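Local coordinates for protein immunoreactive 84kD antigen PG93 (PDB 5M11) that is a zinc- and calcium-binding surface component, rich in beta-propeller blades, that is essential to the type-IX secretion system of Porphyromonas gingivalis, at residues L107-R121 against L124-A136. Numbering follows the deposited sequence.
Sequences LIDKTLNRLLIVGNR and LAGGFGLSVLDVA. With ZN (zinc ion), chain I.
Ala-125 O is gripped by two successive amides, Asn-113 N at 2.9 Å and Arg-114 N at 3.1 Å, both lying in its carbonyl plane. This is the signature of a classic beta bulge, where one residue of strand 121-126 faces two of its antiparallel neighbour; Ala-125 N returns a bond to Arg-114 O. Beyond the bulge, Gly-127 N reaches Thr-111 O at 2.8 Å. Asp-109 braces the loop just before it: its OD1 takes the Thr-111 amide from above the carboxylate plane, which closes an Asx turn, and the Thr-111 hydroxyl adds a second bond on the syn lone pair of OD1.

On one face of the hairpin, Leu-112 and Leu-115 gather round Leu-124. With CG anti to the backbone N (chi1 -163°), Leu-112 lays CD1 against both Leu-124 CB and the edge of the Phe-128 ring at CZ, 3.8 Å from each. Leu-115 instead lies alongside Leu-124, pointing the same way. The ring turns its edge to the carbonyls of Asp-109 and Lys-110, while Leu-107 CG packs on Phe-128 CB at 3.6 Å; Tyr-80 of the adjoining four-stranded sheet adds to this apolar layer.

At the far end, the Arg-121 guanidinium stacks over the Asp-134 carboxylate, their planes 28° apart. Asp-134 OD2 binds zinc at 2.1 Å, with Glu-137 as another ligand. Asp-134 OD1, 3.4 Å from Arg-121 NH2, lies well out of the guanidinium plane, so the salt bridge is one of charge alone. At the end of strand 129-134, one carboxylate thus serves zinc directly and Arg-121 by longer electrostatic attraction.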
ATOM      1  N   LEU A 107     -25.551   2.750   3.921  1.00 71.43           N
ATOM      2  CA  LEU A 107     -24.767   2.206   5.043  1.00 68.41           C
ATOM      3  C   LEU A 107     -23.405   2.875   4.958  1.00 74.65           C
ATOM      4  O   LEU A 107     -22.538   2.428   4.204  1.00 75.52           O
ATOM      5  CB  LEU A 107     -24.692   0.665   4.938  1.00 64.74           C
ATOM      6  CG  LEU A 107     -25.779  -0.170   5.648  1.00 66.33           C
ATOM      7  CD1 LEU A 107     -27.066   0.620   5.964  1.00 69.38           C
ATOM      8  CD2 LEU A 107     -26.075  -1.463   4.893  1.00 63.72           C
ATOM      9  N   ILE A 108     -23.271   4.025   5.628  1.00 71.84           N
ATOM     10  CA  ILE A 108     -22.087   4.874   5.515  1.00 73.69           C
ATOM     11  C   ILE A 108     -20.947   4.446   6.486  1.00 75.07           C
ATOM     12  O   ILE A 108     -19.787   4.600   6.100  1.00 76.87           O
ATOM     13  CB  ILE A 108     -22.416   6.409   5.620  1.00 79.98           C
ATOM     14  CG1 ILE A 108     -23.341   6.775   6.817  1.00 80.15           C
ATOM     15  CG2 ILE A 108     -23.015   6.914   4.303  1.00 82.15           C
ATOM     16  CD1 ILE A 108     -23.185   8.283   7.347  1.00 89.57           C
ATOM     17  N   ASP A 109     -21.252   3.912   7.694  1.00 67.09           N
ATOM     18  CA  ASP A 109     -20.233   3.446   8.648  1.00 64.88           C
ATOM     19  C   ASP A 109     -20.073   1.900   8.517  1.00 63.88           C
ATOM     20  O   ASP A 109     -21.037   1.153   8.696  1.00 61.39           O
ATOM     21  CB  ASP A 109     -20.579   3.871  10.094  1.00 66.31           C
ATOM     22  CG  ASP A 109     -19.505   3.613  11.146  1.00 76.96           C
ATOM     23  OD1 ASP A 109     -18.416   3.133  10.780  1.00 78.84           O
ATOM     24  OD2 ASP A 109     -19.753   3.911  12.340  1.00 81.62           O
ATOM     25  N   LYS A 110     -18.863   1.441   8.164  1.00 58.31           N
ATOM     26  CA  LYS A 110     -18.577   0.022   7.938  1.00 54.71           C
ATOM     27  C   LYS A 110     -17.902  -0.616   9.145  1.00 55.19           C
ATOM     28  O   LYS A 110     -17.702  -1.836   9.171  1.00 53.74           O
ATOM     29  CB  LYS A 110     -17.691  -0.173   6.684  1.00 57.80           C
ATOM     30  CG  LYS A 110     -18.124   0.599   5.433  1.00 55.40           C
ATOM     31  CD  LYS A 110     -19.325   0.006   4.731  1.00 51.69           C
ATOM     32  CE  LYS A 110     -19.730   0.896   3.592  1.00 58.57           C
ATOM     33  NZ  LYS A 110     -20.898   0.351   2.856  1.00 70.83           N
ATOM     34  N   THR A 111     -17.585   0.190  10.163  1.00 49.88           N
ATOM     35  CA  THR A 111     -16.918  -0.304  11.368  1.00 48.15           C
ATOM     36  C   THR A 111     -17.582  -1.570  11.860  1.00 47.66           C
ATOM     37  O   THR A 111     -18.804  -1.617  11.942  1.00 46.02           O
ATOM     38  CB  THR A 111     -16.947   0.785  12.436  1.00 54.03           C
ATOM     39  OG1 THR A 111     -16.220   1.905  11.939  1.00 54.38           O
ATOM     40  CG2 THR A 111     -16.402   0.323  13.798  1.00 52.01           C
ATOM     41  N   LEU A 112     -16.788  -2.600  12.150  1.00 43.16           N
ATOM     42  CA  LEU A 112     -17.310  -3.851  12.722  1.00 39.89           C
ATOM     43  C   LEU A 112     -16.907  -3.931  14.183  1.00 43.62           C
ATOM     44  O   LEU A 112     -15.776  -3.611  14.540  1.00 45.42           O
ATOM     45  CB  LEU A 112     -16.823  -5.083  11.946  1.00 39.09           C
ATOM     46  CG  LEU A 112     -17.583  -6.371  12.177  1.00 41.35           C
ATOM     47  CD1 LEU A 112     -18.722  -6.515  11.216  1.00 39.11           C
ATOM     48  CD2 LEU A 112     -16.657  -7.555  12.018  1.00 48.36           C
ATOM     49  N   ASN A 113     -17.833  -4.341  15.023  1.00 40.01           N
ATOM     50  CA  ASN A 113     -17.630  -4.468  16.460  1.00 39.94           C
ATOM     51  C   ASN A 113     -17.621  -5.943  16.849  1.00 43.92           C
ATOM     52  O   ASN A 113     -16.856  -6.331  17.729  1.00 45.28           O
ATOM     53  CB  ASN A 113     -18.721  -3.687  17.231  1.00 40.71           C
ATOM     54  CG  ASN A 113     -18.926  -2.245  16.779  1.00 70.59           C
ATOM     55  OD1 ASN A 113     -17.986  -1.429  16.673  1.00 64.83           O
ATOM     56  ND2 ASN A 113     -20.173  -1.895  16.505  1.00 61.22           N
ATOM     57  N   ARG A 114     -18.456  -6.776  16.187  1.00 39.44           N
ATOM     58  CA  ARG A 114     -18.521  -8.212  16.482  1.00 38.19           C
ATOM     59  C   ARG A 114     -18.837  -9.037  15.229  1.00 41.49           C
ATOM     60  O   ARG A 114     -19.716  -8.677  14.438  1.00 41.76           O
ATOM     61  CB  ARG A 114     -19.556  -8.504  17.600  1.00 34.53           C
ATOM     62  CG  ARG A 114     -19.541  -9.932  18.153  1.00 41.21           C
ATOM     63  CD  ARG A 114     -18.308 -10.264  18.980  1.00 43.85           C
ATOM     64  NE  ARG A 114     -18.262  -9.555  20.265  1.00 42.96           N
ATOM     65  CZ  ARG A 114     -17.144  -9.329  20.959  1.00 50.38           C
ATOM     66  NH1 ARG A 114     -15.974  -9.744  20.497  1.00 43.33           N
ATOM     67  NH2 ARG A 114     -17.193  -8.694  22.121  1.00 28.18           N
ATOM     68  N   LEU A 115     -18.094 -10.138  15.056  1.00 36.79           N
ATOM     69  CA  LEU A 115     -18.280 -11.121  13.993  1.00 36.08           C
ATOM     70  C   LEU A 115     -18.481 -12.429  14.696  1.00 41.15           C
ATOM     71  O   LEU A 115     -17.520 -13.087  15.075  1.00 44.42           O
ATOM     72  CB  LEU A 115     -17.083 -11.135  13.025  1.00 37.32           C
ATOM     73  CG  LEU A 115     -17.006 -12.122  11.842  1.00 41.18           C
ATOM     74  CD1 LEU A 115     -18.352 -12.369  11.192  1.00 40.79           C
ATOM     75  CD2 LEU A 115     -16.011 -11.624  10.807  1.00 41.57           C
ATOM     76  N   LEU A 116     -19.736 -12.744  14.974  1.00 35.15           N
ATOM     77  CA  LEU A 116     -20.142 -13.923  15.703  1.00 33.88           C
ATOM     78  C   LEU A 116     -20.609 -15.032  14.757  1.00 37.80           C
ATOM     79  O   LEU A 116     -21.608 -14.860  14.069  1.00 37.59           O
ATOM     80  CB  LEU A 116     -21.274 -13.513  16.668  1.00 32.63           C
ATOM     81  CG  LEU A 116     -21.805 -14.606  17.574  1.00 37.59           C
ATOM     82  CD1 LEU A 116     -20.827 -14.913  18.698  1.00 37.73           C
ATOM     83  CD2 LEU A 116     -23.142 -14.217  18.130  1.00 42.34           C
ATOM     84  N   ILE A 117     -19.917 -16.177  14.738  1.00 35.01           N
ATOM     85  CA  ILE A 117     -20.347 -17.323  13.904  1.00 34.60           C
ATOM     86  C   ILE A 117     -21.022 -18.393  14.792  1.00 41.30           C
ATOM     87  O   ILE A 117     -20.367 -18.990  15.659  1.00 43.18           O
ATOM     88  CB  ILE A 117     -19.199 -17.937  13.061  1.00 37.29           C
ATOM     89  CG1 ILE A 117     -18.687 -16.919  12.019  1.00 36.50           C
ATOM     90  CG2 ILE A 117     -19.650 -19.265  12.439  1.00 37.42           C
ATOM     91  CD1 ILE A 117     -17.719 -17.420  11.027  1.00 39.37           C
ATOM     92  N   VAL A 118     -22.333 -18.592  14.599  1.00 37.22           N
ATOM     93  CA  VAL A 118     -23.132 -19.597  15.316  1.00 37.33           C
ATOM     94  C   VAL A 118     -23.643 -20.574  14.276  1.00 42.07           C
ATOM     95  O   VAL A 118     -24.463 -20.193  13.445  1.00 41.54           O
ATOM     96  CB  VAL A 118     -24.291 -18.976  16.139  1.00 39.54           C
ATOM     97  CG1 VAL A 118     -25.007 -20.037  16.950  1.00 39.89           C
ATOM     98  CG2 VAL A 118     -23.807 -17.844  17.030  1.00 38.15           C
ATOM     99  N   GLY A 119     -23.108 -21.783  14.280  1.00 41.38           N
ATOM    100  CA  GLY A 119     -23.483 -22.815  13.313  1.00 43.80           C
ATOM    101  C   GLY A 119     -23.162 -22.446  11.877  1.00 49.50           C
ATOM    102  O   GLY A 119     -21.991 -22.342  11.498  1.00 49.91           O
ATOM    103  N   ASN A 120     -24.204 -22.225  11.071  1.00 47.04           N
ATOM    104  CA  ASN A 120     -24.005 -21.888   9.661  1.00 46.95           C
ATOM    105  C   ASN A 120     -24.497 -20.443   9.373  1.00 47.24           C
ATOM    106  O   ASN A 120     -24.743 -20.071   8.219  1.00 47.73           O
ATOM    107  CB  ASN A 120     -24.639 -22.954   8.729  1.00 47.03           C
ATOM    108  CG  ASN A 120     -26.123 -23.139   8.883  1.00 78.66           C
ATOM    109  OD1 ASN A 120     -26.830 -22.323   9.494  1.00 84.17           O
ATOM    110  ND2 ASN A 120     -26.636 -24.224   8.319  1.00 65.87           N
ATOM    111  N   ARG A 121     -24.565 -19.619  10.430  1.00 39.57           N
ATOM    112  CA  ARG A 121     -24.905 -18.206  10.299  1.00 37.06           C
ATOM    113  C   ARG A 121     -23.800 -17.387  10.896  1.00 39.39           C
ATOM    114  O   ARG A 121     -23.196 -17.811  11.875  1.00 38.32           O
ATOM    115  CB  ARG A 121     -26.257 -17.834  10.987  1.00 33.96           C
ATOM    116  CG  ARG A 121     -27.539 -18.262  10.272  1.00 43.04           C
ATOM    117  CD  ARG A 121     -27.749 -17.678   8.882  1.00 49.25           C
ATOM    118  NE  ARG A 121     -29.024 -18.099   8.283  1.00 61.48           N
ATOM    119  CZ  ARG A 121     -29.182 -19.135   7.457  1.00 85.91           C
ATOM    120  NH1 ARG A 121     -30.380 -19.422   6.968  1.00 81.70           N
ATOM    121  NH2 ARG A 121     -28.142 -19.896   7.121  1.00 70.54           N
ATOM    122  N   LEU A 124     -23.043 -10.070  12.046  1.00 35.84           N
ATOM    123  CA  LEU A 124     -22.093  -8.980  11.976  1.00 34.63           C
ATOM    124  C   LEU A 124     -22.736  -7.757  12.590  1.00 39.36           C
ATOM    125  O   LEU A 124     -23.745  -7.274  12.084  1.00 40.93           O
ATOM    126  CB  LEU A 124     -21.650  -8.756  10.514  1.00 34.69           C
ATOM    127  CG  LEU A 124     -21.001  -9.990   9.822  1.00 38.69           C
ATOM    128  CD1 LEU A 124     -21.981 -10.714   8.937  1.00 38.29           C
ATOM    129  CD2 LEU A 124     -19.864  -9.595   8.975  1.00 40.99           C
ATOM    130  N   ALA A 125     -22.206  -7.311  13.729  1.00 34.12           N
ATOM    131  CA  ALA A 125     -22.681  -6.112  14.407  1.00 34.06           C
ATOM    132  C   ALA A 125     -21.672  -5.032  14.168  1.00 40.32           C
ATOM    133  O   ALA A 125     -20.509  -5.216  14.524  1.00 41.46           O
ATOM    134  CB  ALA A 125     -22.845  -6.370  15.902  1.00 34.32           C
ATOM    135  N   GLY A 126     -22.099  -3.939  13.540  1.00 37.10           N
ATOM    136  CA  GLY A 126     -21.240  -2.799  13.246  1.00 38.45           C
ATOM    137  C   GLY A 126     -21.961  -1.460  13.190  1.00 45.11           C
ATOM    138  O   GLY A 126     -23.051  -1.308  13.750  1.00 44.09           O
ATOM    139  N   GLY A 127     -21.350  -0.485  12.514  1.00 43.94           N
ATOM    140  CA  GLY A 127     -21.909   0.855  12.379  1.00 45.78           C
ATOM    141  C   GLY A 127     -23.026   0.947  11.357  1.00 51.10           C
ATOM    142  O   GLY A 127     -23.605   2.026  11.169  1.00 53.90           O
ATOM    143  N   PHE A 128     -23.313  -0.190  10.678  1.00 44.06           N
ATOM    144  CA  PHE A 128     -24.324  -0.380   9.626  1.00 42.89           C
ATOM    145  C   PHE A 128     -25.560  -1.077  10.181  1.00 48.13           C
ATOM    146  O   PHE A 128     -26.572  -1.170   9.468  1.00 49.27           O
ATOM    147  CB  PHE A 128     -23.743  -1.223   8.448  1.00 42.74           C
ATOM    148  CG  PHE A 128     -23.045  -2.493   8.877  1.00 41.39           C
ATOM    149  CD1 PHE A 128     -23.769  -3.660   9.111  1.00 42.01           C
ATOM    150  CD2 PHE A 128     -21.681  -2.496   9.151  1.00 42.31           C
ATOM    151  CE1 PHE A 128     -23.141  -4.802   9.626  1.00 41.12           C
ATOM    152  CE2 PHE A 128     -21.051  -3.644   9.643  1.00 43.43           C
ATOM    153  CZ  PHE A 128     -21.784  -4.789   9.880  1.00 39.58           C
ATOM    154  N   GLY A 129     -25.429  -1.628  11.398  1.00 42.27           N
ATOM    155  CA  GLY A 129     -26.484  -2.371  12.071  1.00 41.32           C
ATOM    156  C   GLY A 129     -26.066  -3.787  12.428  1.00 45.09           C
ATOM    157  O   GLY A 129     -24.912  -4.022  12.805  1.00 45.99           O
ATOM    158  N   LEU A 130     -27.019  -4.739  12.339  1.00 38.41           N
ATOM    159  CA  LEU A 130     -26.777  -6.146  12.618  1.00 35.41           C
ATOM    160  C   LEU A 130     -27.129  -6.961  11.392  1.00 41.06           C
ATOM    161  O   LEU A 130     -28.303  -7.073  11.083  1.00 42.67           O
ATOM    162  CB  LEU A 130     -27.543  -6.634  13.862  1.00 33.79           C
ATOM    163  CG  LEU A 130     -27.354  -8.113  14.248  1.00 35.52           C
ATOM    164  CD1 LEU A 130     -25.883  -8.442  14.497  1.00 35.38           C
ATOM    165  CD2 LEU A 130     -28.177  -8.475  15.465  1.00 34.13           C
ATOM    166  N   SER A 131     -26.119  -7.522  10.690  1.00 36.69           N
ATOM    167  CA  SER A 131     -26.318  -8.289   9.465  1.00 36.15           C
ATOM    168  C   SER A 131     -26.214  -9.807   9.676  1.00 42.40           C
ATOM    169  O   SER A 131     -25.271 -10.298  10.324  1.00 44.99           O
ATOM    170  CB  SER A 131     -25.315  -7.849   8.410  1.00 37.20           C
ATOM    171  OG  SER A 131     -25.771  -6.634   7.847  1.00 44.29           O
ATOM    172  N   VAL A 132     -27.190 -10.548   9.131  1.00 35.29           N
ATOM    173  CA  VAL A 132     -27.196 -12.008   9.206  1.00 32.60           C
ATOM    174  C   VAL A 132     -26.630 -12.510   7.894  1.00 38.01           C
ATOM    175  O   VAL A 132     -27.200 -12.266   6.815  1.00 39.04           O
ATOM    176  CB  VAL A 132     -28.570 -12.643   9.525  1.00 33.20           C
ATOM    177  CG1 VAL A 132     -28.428 -14.130   9.789  1.00 31.88           C
ATOM    178  CG2 VAL A 132     -29.196 -11.978  10.719  1.00 32.79           C
ATOM    179  N   LEU A 133     -25.505 -13.203   7.996  1.00 31.62           N
ATOM    180  CA  LEU A 133     -24.856 -13.744   6.840  1.00 31.74           C
ATOM    181  C   LEU A 133     -25.086 -15.234   6.782  1.00 40.10           C
ATOM    182  O   LEU A 133     -24.936 -15.937   7.793  1.00 41.19           O
ATOM    183  CB  LEU A 133     -23.369 -13.389   6.877  1.00 31.24           C
ATOM    184  CG  LEU A 133     -22.405 -14.080   5.938  1.00 35.81           C
ATOM    185  CD1 LEU A 133     -22.720 -13.794   4.492  1.00 35.25           C
ATOM    186  CD2 LEU A 133     -20.999 -13.646   6.264  1.00 41.34           C
ATOM    187  N   ASP A 134     -25.514 -15.700   5.589  1.00 37.36           N
ATOM    188  CA  ASP A 134     -25.702 -17.103   5.295  1.00 37.74           C
ATOM    189  C   ASP A 134     -24.390 -17.540   4.617  1.00 43.70           C
ATOM    190  O   ASP A 134     -24.168 -17.318   3.424  1.00 44.85           O
ATOM    191  CB  ASP A 134     -26.967 -17.342   4.455  1.00 39.72           C
ATOM    192  CG  ASP A 134     -27.251 -18.786   4.081  1.00 54.82           C
ATOM    193  OD1 ASP A 134     -26.360 -19.645   4.278  1.00 56.96           O
ATOM    194  OD2 ASP A 134     -28.355 -19.057   3.572  1.00 64.43           O
ATOM    195  N   VAL A 135     -23.495 -18.093   5.435  1.00 38.86           N
ATOM    196  CA  VAL A 135     -22.169 -18.531   5.056  1.00 39.34           C
ATOM    197  C   VAL A 135     -22.234 -19.593   3.938  1.00 45.44           C
ATOM    198  O   VAL A 135     -21.558 -19.407   2.938  1.00 47.56           O
ATOM    199  CB  VAL A 135     -21.388 -19.021   6.302  1.00 42.69           C
ATOM    200  CG1 VAL A 135     -19.961 -19.429   5.926  1.00 44.62           C
ATOM    201  CG2 VAL A 135     -21.383 -17.955   7.412  1.00 39.83           C
ATOM    202  N   ALA A 136     -23.050 -20.662   4.067  1.00 41.66           N
ATOM    203  CA  ALA A 136     -23.147 -21.703   3.015  1.00 43.29           C
ATOM    204  C   ALA A 136     -23.553 -21.161   1.649  1.00 47.51           C
ATOM    205  O   ALA A 136     -23.029 -21.621   0.642  1.00 49.79           O
ATOM    206  CB  ALA A 136     -24.144 -22.774   3.419  1.00 44.80           C
TER
HETATM  207 ZN    ZN I 808     -28.835 -21.105   3.321  1.00 49.98          ZN